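Local coordinates for protein tryptophan synthase alpha chain (Chlamydia trachomatis, PDB 6V82) that probably cleaves indoleglycerol phosphate to indole and glyceraldehyde 3-phosphate, as the alpha subunit of the enzyme that completes L-tryptophan biosynthesis, at residues N70-S73 against E74-L77; E133-P136 against F137-D140; D237-V240 against E241-T244; T244-A247 against Q248-I251. All blocks are in the same frame, centred on the assembly; numbering follows the deposited sequence.

Contact 1: residues N70-S73 against E74-L77; sequences NLTS and ETLL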
loop_
_atom_site.group_PDB
_atom_site.type_symbol
_atom_site.label_atom_id
_atom_site.label_comp_id
_atom_site.label_asym_id
_atom_site.label_seq_id
_atom_site.Cartn_x
_atom_site.Cartn_y
_atom_site.Cartn_z
ATOM N N ASN A 70 -24.578 -35.363 -4.870
ATOM C CA ASN A 70 -23.901 -36.273 -5.788
ATOM C C ASN A 70 -24.752 -36.601 -7.010
ATOM O O ASN A 70 -24.765 -37.742 -7.468
ATOM C CB ASN A 70 -23.477 -37.562 -5.075
ATOM C CG ASN A 70 -22.481 -37.308 -3.966
ATOM O OD1 ASN A 70 -21.482 -36.605 -4.158
ATOM N ND2 ASN A 70 -22.752 -37.866 -2.789
ATOM N N LEU A 71 -25.469 -35.619 -7.549
ATOM C CA LEU A 71 -26.048 -35.829 -8.869
ATOM C C LEU A 71 -24.920 -35.943 -9.892
ATOM O O LEU A 71 -23.995 -35.122 -9.918
ATOM C CB LEU A 71 -27.008 -34.705 -9.268
ATOM C CG LEU A 71 -27.476 -35.089 -10.688
ATOM C CD1 LEU A 71 -28.980 -35.224 -10.813
ATOM C CD2 LEU A 71 -26.905 -34.177 -11.785
ATOM N N THR A 72 -24.991 -36.974 -10.725
ATOM C CA THR A 72 -24.029 -37.225 -11.781
ATOM C C THR A 72 -24.779 -37.414 -13.084
ATOM O O THR A 72 -26.008 -37.536 -13.103
ATOM C CB THR A 72 -23.190 -38.467 -11.501
ATOM O OG1 THR A 72 -24.042 -39.623 -11.512
ATOM C CG2 THR A 72 -22.468 -38.339 -10.155
ATOM N N SER A 73 -24.028 -37.451 -14.190
ATOM C CA SER A 73 -24.672 -37.721 -15.470
ATOM C C SER A 73 -25.321 -39.103 -15.492
ATOM O O SER A 73 -26.233 -39.336 -16.291
ATOM C CB SER A 73 -23.665 -37.577 -16.613
ATOM O OG SER A 73 -22.559 -38.445 -16.436
ATOM N N GLU A 74 -24.893 -40.009 -14.609
ATOM C CA GLU A 74 -25.465 -41.344 -14.498
ATOM C C GLU A 74 -26.731 -41.382 -13.642
ATOM O O GLU A 74 -27.704 -42.042 -14.027
ATOM C CB GLU A 74 -24.423 -42.318 -13.935
ATOM C CG GLU A 74 -23.283 -42.662 -14.899
ATOM C CD GLU A 74 -23.764 -43.252 -16.227
ATOM O OE1 GLU A 74 -24.562 -44.225 -16.220
ATOM O OE2 GLU A 74 -23.343 -42.740 -17.285
ATOM N N THR A 75 -26.757 -40.706 -12.477
ATOM C CA THR A 75 -27.982 -40.754 -11.681
ATOM C C THR A 75 -29.088 -39.918 -12.305
ATOM O O THR A 75 -30.264 -40.148 -12.009
ATOM C CB THR A 75 -27.758 -40.294 -10.236
ATOM O OG1 THR A 75 -27.505 -38.884 -10.212
ATOM C CG2 THR A 75 -26.614 -41.035 -9.587
ATOM N N LEU A 76 -28.734 -38.957 -13.160
ATOM C CA LEU A 76 -29.744 -38.256 -13.946
ATOM C C LEU A 76 -30.513 -39.233 -14.835
ATOM O O LEU A 76 -31.742 -39.145 -14.944
ATOM C CB LEU A 76 -29.083 -37.157 -14.776
ATOM C CG LEU A 76 -29.967 -36.422 -15.793
ATOM C CD1 LEU A 76 -31.023 -35.543 -15.126
ATOM C CD2 LEU A 76 -29.100 -35.588 -16.703
ATOM N N LEU A 77 -29.807 -40.194 -15.447
ATOM C CA LEU A 77 -30.478 -41.255 -16.190
ATOM C C LEU A 77 -31.382 -42.077 -15.283
ATOM O O LEU A 77 -32.506 -42.416 -15.672
ATOM C CB LEU A 77 -29.452 -42.155 -16.885
ATOM C CG LEU A 77 -28.644 -41.485 -18.002
ATOM C CD1 LEU A 77 -27.692 -42.481 -18.621
ATOM C CD2 LEU A 77 -29.559 -40.893 -19.060
HETATM O O HOH W 1 -21.873 -40.706 -18.010
#
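T72 and T75 turn their hydroxyls toward each other's backbone through matching first torsions: in both, OG1 stands between the backbone N and the carbonyl carbon (chi1 65° and 70°), with the methyl on the side away from the carbonyl. T72 OG1 thereby accepts from T75 N at 3.1 Å, an almost straight bond, and more weakly from E74 N at 3.2 Å, where the N-H points well off the oxygen. In return T72 N donates to T75 OG1 at 3.2 Å, straighter still at 174°. The exchange is a capping box, with T72 as N-cap of helix 73-84, and it ties up backbone N-H groups that have no preceding helical turn to bond to. Just upstream, N70, with positive phi, is the C-prime residue of the Schellman motif that closes helix 57-68, so one helix ends and the next begins within a few residues of this alpha/beta-barrel chain. L76 N donates to T72 O at 3.1 Å, a regular helical backbone bond. L71 packs beside the cap: its CG passes 3.8 Å from T75 OG1, and CD1 reaches L76 CB at 4.4 Å, beside A20 and P48. A water donates to both S73 OG and E74 OE2, the latter at 2.6 Å. E74 OE2 also forms a salt bridge with R111 of helix 106-115, while S73 OG bonds to an acidic side chain of the chain of another protein, and T72 also packs on an acidic side chain of that protein.

Contact 2: residues E133-P136 against F137-D140; sequences EKSP and FFED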
loop_
_atom_site.group_PDB
_atom_site.type_symbol
_atom_site.label_atom_id
_atom_site.label_comp_id
_atom_site.label_asym_id
_atom_site.label_seq_id
_atom_site.Cartn_x
_atom_site.Cartn_y
_atom_site.Cartn_z
ATOM N N GLU A 133 -22.527 -21.219 -40.723
ATOM C CA GLU A 133 -21.965 -21.926 -39.577
ATOM C C GLU A 133 -22.992 -22.842 -38.917
ATOM O O GLU A 133 -24.117 -22.429 -38.628
ATOM C CB GLU A 133 -21.436 -20.911 -38.563
ATOM C CG GLU A 133 -20.943 -21.524 -37.263
ATOM C CD GLU A 133 -20.967 -20.528 -36.117
ATOM O OE1 GLU A 133 -20.936 -20.954 -34.939
ATOM O OE2 GLU A 133 -21.034 -19.311 -36.402
ATOM N N LYS A 134 -22.598 -24.093 -38.694
ATOM C CA LYS A 134 -23.459 -25.093 -38.078
ATOM C C LYS A 134 -23.123 -25.248 -36.596
ATOM O O LYS A 134 -22.096 -24.770 -36.106
ATOM C CB LYS A 134 -23.332 -26.438 -38.808
ATOM C CG LYS A 134 -23.740 -26.381 -40.282
ATOM C CD LYS A 134 -23.508 -27.716 -41.002
ATOM C CE LYS A 134 -23.727 -27.586 -42.513
ATOM N NZ LYS A 134 -23.129 -28.708 -43.315
ATOM N N SER A 135 -24.026 -25.911 -35.873
ATOM C CA SER A 135 -23.844 -26.153 -34.446
ATOM C C SER A 135 -23.632 -27.634 -34.225
ATOM O O SER A 135 -24.574 -28.417 -34.420
ATOM C CB SER A 135 -25.048 -25.678 -33.641
ATOM O OG SER A 135 -24.976 -26.202 -32.326
ATOM N N PRO A 136 -22.438 -28.072 -33.841
ATOM C CA PRO A 136 -22.236 -29.512 -33.646
ATOM C C PRO A 136 -23.249 -30.107 -32.696
ATOM O O PRO A 136 -23.798 -31.179 -32.986
ATOM C CB PRO A 136 -20.796 -29.614 -33.109
ATOM C CG PRO A 136 -20.304 -28.209 -32.939
ATOM C CD PRO A 136 -21.176 -27.318 -33.766
ATOM N N PHE A 137 -23.568 -29.407 -31.604
ATOM C CA PHE A 137 -24.433 -30.011 -30.599
ATOM C C PHE A 137 -25.890 -30.056 -31.054
ATOM O O PHE A 137 -26.587 -31.048 -30.804
ATOM C CB PHE A 137 -24.305 -29.280 -29.272
ATOM C CG PHE A 137 -25.014 -29.974 -28.152
ATOM C CD1 PHE A 137 -24.454 -31.107 -27.558
ATOM C CD2 PHE A 137 -26.252 -29.524 -27.715
ATOM C CE1 PHE A 137 -25.112 -31.766 -26.526
ATOM C CE2 PHE A 137 -26.927 -30.178 -26.691
ATOM C CZ PHE A 137 -26.356 -31.299 -26.091
ATOM N N PHE A 138 -26.382 -29.001 -31.710
ATOM C CA PHE A 138 -27.766 -29.047 -32.179
ATOM C C PHE A 138 -27.924 -30.100 -33.265
ATOM O O PHE A 138 -28.954 -30.780 -33.342
ATOM C CB PHE A 138 -28.224 -27.680 -32.695
ATOM C CG PHE A 138 -28.411 -26.654 -31.618
ATOM C CD1 PHE A 138 -28.907 -27.011 -30.380
ATOM C CD2 PHE A 138 -28.073 -25.326 -31.844
ATOM C CE1 PHE A 138 -29.070 -26.062 -29.391
ATOM C CE2 PHE A 138 -28.237 -24.378 -30.861
ATOM C CZ PHE A 138 -28.736 -24.748 -29.632
ATOM N N GLU A 139 -26.909 -30.244 -34.115
ATOM C CA GLU A 139 -26.908 -31.337 -35.076
ATOM C C GLU A 139 -26.991 -32.675 -34.353
ATOM O O GLU A 139 -27.809 -33.533 -34.701
ATOM C CB GLU A 139 -25.657 -31.253 -35.949
ATOM C CG GLU A 139 -25.920 -31.468 -37.425
ATOM C CD GLU A 139 -26.726 -30.344 -38.053
ATOM O OE1 GLU A 139 -26.280 -29.174 -37.978
ATOM O OE2 GLU A 139 -27.804 -30.637 -38.621
ATOM N N ASP A 140 -26.181 -32.841 -33.302
ATOM C CA ASP A 140 -26.174 -34.082 -32.531
ATOM C C ASP A 140 -27.546 -34.378 -31.930
ATOM O O ASP A 140 -27.972 -35.540 -31.895
ATOM C CB ASP A 140 -25.111 -34.013 -31.431
ATOM C CG ASP A 140 -23.680 -34.225 -31.957
ATOM O OD1 ASP A 140 -23.475 -34.275 -33.190
ATOM O OD2 ASP A 140 -22.751 -34.341 -31.122
#
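K134 comes near E139 only with the root of its side chain: CB lies 4.1 Å from E139 OE1, while the extended chain carries NZ off to 6.2 Å from that same E139 OE1, too far for a salt bridge. S135 follows as the N-cap of helix 136-144. Its OG, set opposite the backbone N (chi1 166°), accepts from F138 N at 3.2 Å in a nearly straight bond (168°). The same OG lies 3.3 Å from F138 CD2, approaching the ring obliquely, and S135 CB rests against that ring corner at 3.5 Å. S135 O then takes E139 N at 3.0 Å, a backbone bond in the first turn of a helix that follows strand 119-122 in the barrel. The Y167 hydroxyl bonds to both S135 N and E139 OE1, and its ring meets that of F138. P136 occupies the first helical position, where its missing N-H costs no helical bond, and its carbonyl accepts from D140 N at 2.9 Å. The F137 ring meets Y98 edge-to-face and packs on L109. P136 also packs on a basic side chain of the chain of another protein.

Contact 3: residues D237-V240 against E241-T244; sequences DSSV and ETLT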
loop_
_atom_site.group_PDB
_atom_site.type_symbol
_atom_site.label_atom_id
_atom_site.label_comp_id
_atom_site.label_asym_id
_atom_site.label_seq_id
_atom_site.Cartn_x
_atom_site.Cartn_y
_atom_site.Cartn_z
ATOM N N ASP A 237 -41.549 -27.038 2.862
ATOM C CA ASP A 237 -42.000 -28.323 3.384
ATOM C C ASP A 237 -41.814 -29.294 2.233
ATOM O O ASP A 237 -42.517 -29.189 1.223
ATOM C CB ASP A 237 -43.458 -28.260 3.844
ATOM C CG ASP A 237 -43.985 -29.598 4.338
ATOM O OD1 ASP A 237 -43.224 -30.592 4.353
ATOM O OD2 ASP A 237 -45.176 -29.652 4.719
ATOM N N SER A 238 -40.858 -30.213 2.372
ATOM C CA SER A 238 -40.457 -31.053 1.252
ATOM C C SER A 238 -41.416 -32.207 0.989
ATOM O O SER A 238 -41.230 -32.921 -0.005
ATOM C CB SER A 238 -39.041 -31.591 1.484
ATOM O OG SER A 238 -38.896 -32.068 2.812
ATOM N N SER A 239 -42.424 -32.411 1.842
ATOM C CA SER A 239 -43.387 -33.483 1.610
ATOM C C SER A 239 -44.094 -33.248 0.281
ATOM O O SER A 239 -44.701 -32.191 0.072
ATOM C CB SER A 239 -44.392 -33.559 2.761
ATOM O OG SER A 239 -45.375 -32.553 2.638
ATOM N N VAL A 240 -44.000 -34.225 -0.627
ATOM C CA VAL A 240 -44.333 -33.963 -2.025
ATOM C C VAL A 240 -45.823 -33.732 -2.243
ATOM O O VAL A 240 -46.213 -33.172 -3.275
ATOM C CB VAL A 240 -43.811 -35.102 -2.917
ATOM C CG1 VAL A 240 -42.291 -35.013 -3.022
ATOM C CG2 VAL A 240 -44.248 -36.456 -2.374
ATOM N N GLU A 241 -46.668 -34.135 -1.294
ATOM C CA GLU A 241 -48.088 -33.803 -1.364
ATOM C C GLU A 241 -48.298 -32.309 -1.571
ATOM O O GLU A 241 -49.177 -31.898 -2.336
ATOM C CB GLU A 241 -48.797 -34.266 -0.087
ATOM C CG GLU A 241 -48.918 -35.778 0.057
ATOM C CD GLU A 241 -47.583 -36.477 0.289
ATOM O OE1 GLU A 241 -46.559 -35.783 0.484
ATOM O OE2 GLU A 241 -47.558 -37.728 0.275
ATOM N N THR A 242 -47.490 -31.477 -0.904
ATOM C CA THR A 242 -47.641 -30.033 -1.042
ATOM C C THR A 242 -47.241 -29.542 -2.426
ATOM O O THR A 242 -47.618 -28.427 -2.802
ATOM C CB THR A 242 -46.822 -29.294 0.024
ATOM O OG1 THR A 242 -45.426 -29.470 -0.234
ATOM C CG2 THR A 242 -47.136 -29.812 1.411
ATOM N N LEU A 243 -46.490 -30.341 -3.193
ATOM C CA LEU A 243 -46.196 -29.982 -4.580
ATOM C C LEU A 243 -47.403 -30.225 -5.480
ATOM O O LEU A 243 -47.755 -29.372 -6.307
ATOM C CB LEU A 243 -44.992 -30.768 -5.082
ATOM C CG LEU A 243 -43.672 -30.417 -4.422
ATOM C CD1 LEU A 243 -42.561 -31.303 -4.982
ATOM C CD2 LEU A 243 -43.379 -28.955 -4.668
ATOM N N THR A 244 -48.038 -31.390 -5.339
ATOM C CA THR A 244 -49.308 -31.624 -6.010
ATOM C C THR A 244 -50.280 -30.482 -5.729
ATOM O O THR A 244 -50.827 -29.872 -6.656
ATOM C CB THR A 244 -49.893 -32.962 -5.557
ATOM O OG1 THR A 244 -48.936 -34.001 -5.794
ATOM C CG2 THR A 244 -51.181 -33.265 -6.309
#
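S239 O and T242 make a two-pronged contact at the start of helix 241-250. The threonine hydroxyl donates to this carbonyl at 2.8 Å, nearly in line with the C=O bond, and T242 N donates to it as well, at 3.0 Å and tilted 33° from the carbonyl plane. The hydroxyl reaches the carbonyl because OG1 sits between its own backbone N and carbonyl carbon (chi1 68°), folded back toward the loop residue S239. T242 OG1 is bonded in addition to Q233 NE2 of helix 229-236, so this one side chain links the loop to the helix before it. V240 O is likewise gripped twice, and the two donors arrive very differently: L243 N lies 2.8 Å away, well above the carbonyl plane, whereas T244 N comes at 3.3 Å close to the C=O direction. The first spans three residues, the second is a regular i to i+4 helical bond. Apolar contact is slight here, with V240 CG1 and L243 CD1 4.2 Å apart; both side chains face helix 25-37, V240 on Y27 and A34, L243 on A31 and L35. T244 OG1 is satisfied on that helix too, by A34 O. In the loop, D237 OD1 accepts from S239 N at 3.2 Å, met from above the carboxylate plane, and weakly from S239 OG. The bond from S239 N makes residues 237-239 an Asx turn, in the loop that joins helix 229-236 to helix 241-250, the last helix of this TIM-barrel chain.

Contact 4: residues T244-A247 against Q248-I251; sequences TALA and QTVI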
loop_
_atom_site.group_PDB
_atom_site.type_symbol
_atom_site.label_atom_id
_atom_site.label_comp_id
_atom_site.label_asym_id
_atom_site.label_seq_id
_atom_site.Cartn_x
_atom_site.Cartn_y
_atom_site.Cartn_z
ATOM N N THR A 244 -48.038 -31.390 -5.339
ATOM C CA THR A 244 -49.308 -31.624 -6.010
ATOM C C THR A 244 -50.280 -30.482 -5.729
ATOM O O THR A 244 -50.827 -29.872 -6.656
ATOM C CB THR A 244 -49.893 -32.962 -5.557
ATOM O OG1 THR A 244 -48.936 -34.001 -5.794
ATOM C CG2 THR A 244 -51.181 -33.265 -6.309
ATOM N N ALA A 245 -50.466 -30.155 -4.444
ATOM C CA ALA A 245 -51.388 -29.093 -4.050
ATOM C C ALA A 245 -51.004 -27.755 -4.667
ATOM O O ALA A 245 -51.868 -27.024 -5.165
ATOM C CB ALA A 245 -51.430 -28.982 -2.529
ATOM N N LEU A 246 -49.714 -27.417 -4.646
ATOM C CA LEU A 246 -49.275 -26.139 -5.200
ATOM C C LEU A 246 -49.567 -26.054 -6.694
ATOM O O LEU A 246 -50.028 -25.015 -7.184
ATOM C CB LEU A 246 -47.781 -25.936 -4.935
ATOM C CG LEU A 246 -47.188 -24.637 -5.477
ATOM C CD1 LEU A 246 -47.988 -23.447 -4.963
ATOM C CD2 LEU A 246 -45.715 -24.506 -5.098
ATOM N N ALA A 247 -49.297 -27.136 -7.432
ATOM C CA ALA A 247 -49.638 -27.187 -8.849
ATOM C C ALA A 247 -51.117 -26.902 -9.066
ATOM O O ALA A 247 -51.493 -26.121 -9.949
ATOM C CB ALA A 247 -49.280 -28.558 -9.421
ATOM N N GLN A 248 -51.971 -27.530 -8.257
ATOM C CA GLN A 248 -53.409 -27.433 -8.472
ATOM C C GLN A 248 -53.911 -26.011 -8.277
ATOM O O GLN A 248 -54.854 -25.596 -8.958
ATOM C CB GLN A 248 -54.145 -28.404 -7.545
ATOM C CG GLN A 248 -53.852 -29.880 -7.837
ATOM C CD GLN A 248 -54.425 -30.834 -6.788
ATOM O OE1 GLN A 248 -54.648 -30.458 -5.635
ATOM N NE2 GLN A 248 -54.663 -32.074 -7.190
ATOM N N THR A 249 -53.293 -25.247 -7.366
ATOM C CA THR A 249 -53.706 -23.864 -7.139
ATOM C C THR A 249 -53.141 -22.899 -8.179
ATOM O O THR A 249 -53.733 -21.835 -8.393
ATOM C CB THR A 249 -53.298 -23.390 -5.735
ATOM O OG1 THR A 249 -51.876 -23.367 -5.632
ATOM C CG2 THR A 249 -53.838 -24.308 -4.659
ATOM N N VAL A 250 -52.031 -23.247 -8.835
ATOM C CA VAL A 250 -51.379 -22.353 -9.797
ATOM C C VAL A 250 -51.950 -22.519 -11.201
ATOM O O VAL A 250 -52.098 -21.539 -11.937
ATOM C CB VAL A 250 -49.857 -22.589 -9.784
ATOM C CG1 VAL A 250 -49.197 -21.877 -10.952
ATOM C CG2 VAL A 250 -49.268 -22.115 -8.475
ATOM N N ILE A 251 -52.278 -23.745 -11.592
ATOM C CA ILE A 251 -52.812 -24.028 -12.922
ATOM C C ILE A 251 -54.277 -23.598 -13.002
ATOM O O ILE A 251 -55.108 -24.079 -12.215
ATOM C CB ILE A 251 -52.644 -25.515 -13.262
ATOM C CG1 ILE A 251 -51.169 -25.910 -13.150
ATOM C CG2 ILE A 251 -53.202 -25.808 -14.650
ATOM C CD1 ILE A 251 -50.914 -27.391 -13.298
#
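T244 O and Q248 N form the first of a series of backbone bonds, 3.1 Å long, that carry helix 241-250 through its final turns. T249 N continues it to A245 O and V250 N to L246 O. The last, I251 N to A247 O at 3.0 Å, is the straightest of them (165°), although I251 itself has already left helical geometry. V250 N also leans weakly toward A247 O, and T249 N weakly toward L246 O. Among side-chain hydrogen bonds, T249 OG1 donates to L246 O at 2.9 Å; with chi1 65° the hydroxyl folds back over the previous turn and reaches the carbonyl obliquely, tilted 29° from its plane, while V250 N occupies a second approach to the same oxygen. The L246 methyl CD1 passes this T249 OG1 at 3.9 Å, the side chains crossing at about a right angle. Apolar packing follows the helix faces. L246 CD1 meets V250 CG2 at 4.0 Å, the two chains slanting across each other. A247 CB lies 4.4 Å from I251 CD1. Beyond the segments L246 packs on A229, F230 and Q233, A247 on F230, and V250 on F224 and V226 of strand 223-226. On the exposed side, Q248 stretches alongside T244 in the same direction, bringing NE2 to 3.8 Å from T244 CG2, a van der Waals contact. The chemistry is thus divided: L246 and A247 pack on helix 229-236 and V250 on strand 223-226, while at the helix's C-terminal end a threonine hydroxyl adds a further donor to a carbonyl the backbone already uses.

In the fold
All four contacts belong to one TIM-barrel chain, and three of them lie at the starts of helices. Contacts 3 and 4 are consecutive on helix 241-250, share T244 and have centres about 10 Å apart: one starts the helix, the other ends it. Contact 2 lies across the chain's centre from both, its centre about 39 Å from that of contact 3 and 38 Å from that of contact 4. Contact 1 is nearest the predicted active site, the L76 side chain being about 11 Å from that of E44, a predicted proton acceptor. Contacts 1 and 2, with nearest atoms about 11 Å apart, both meet another protein's chain, whereas contacts 3 and 4 touch none.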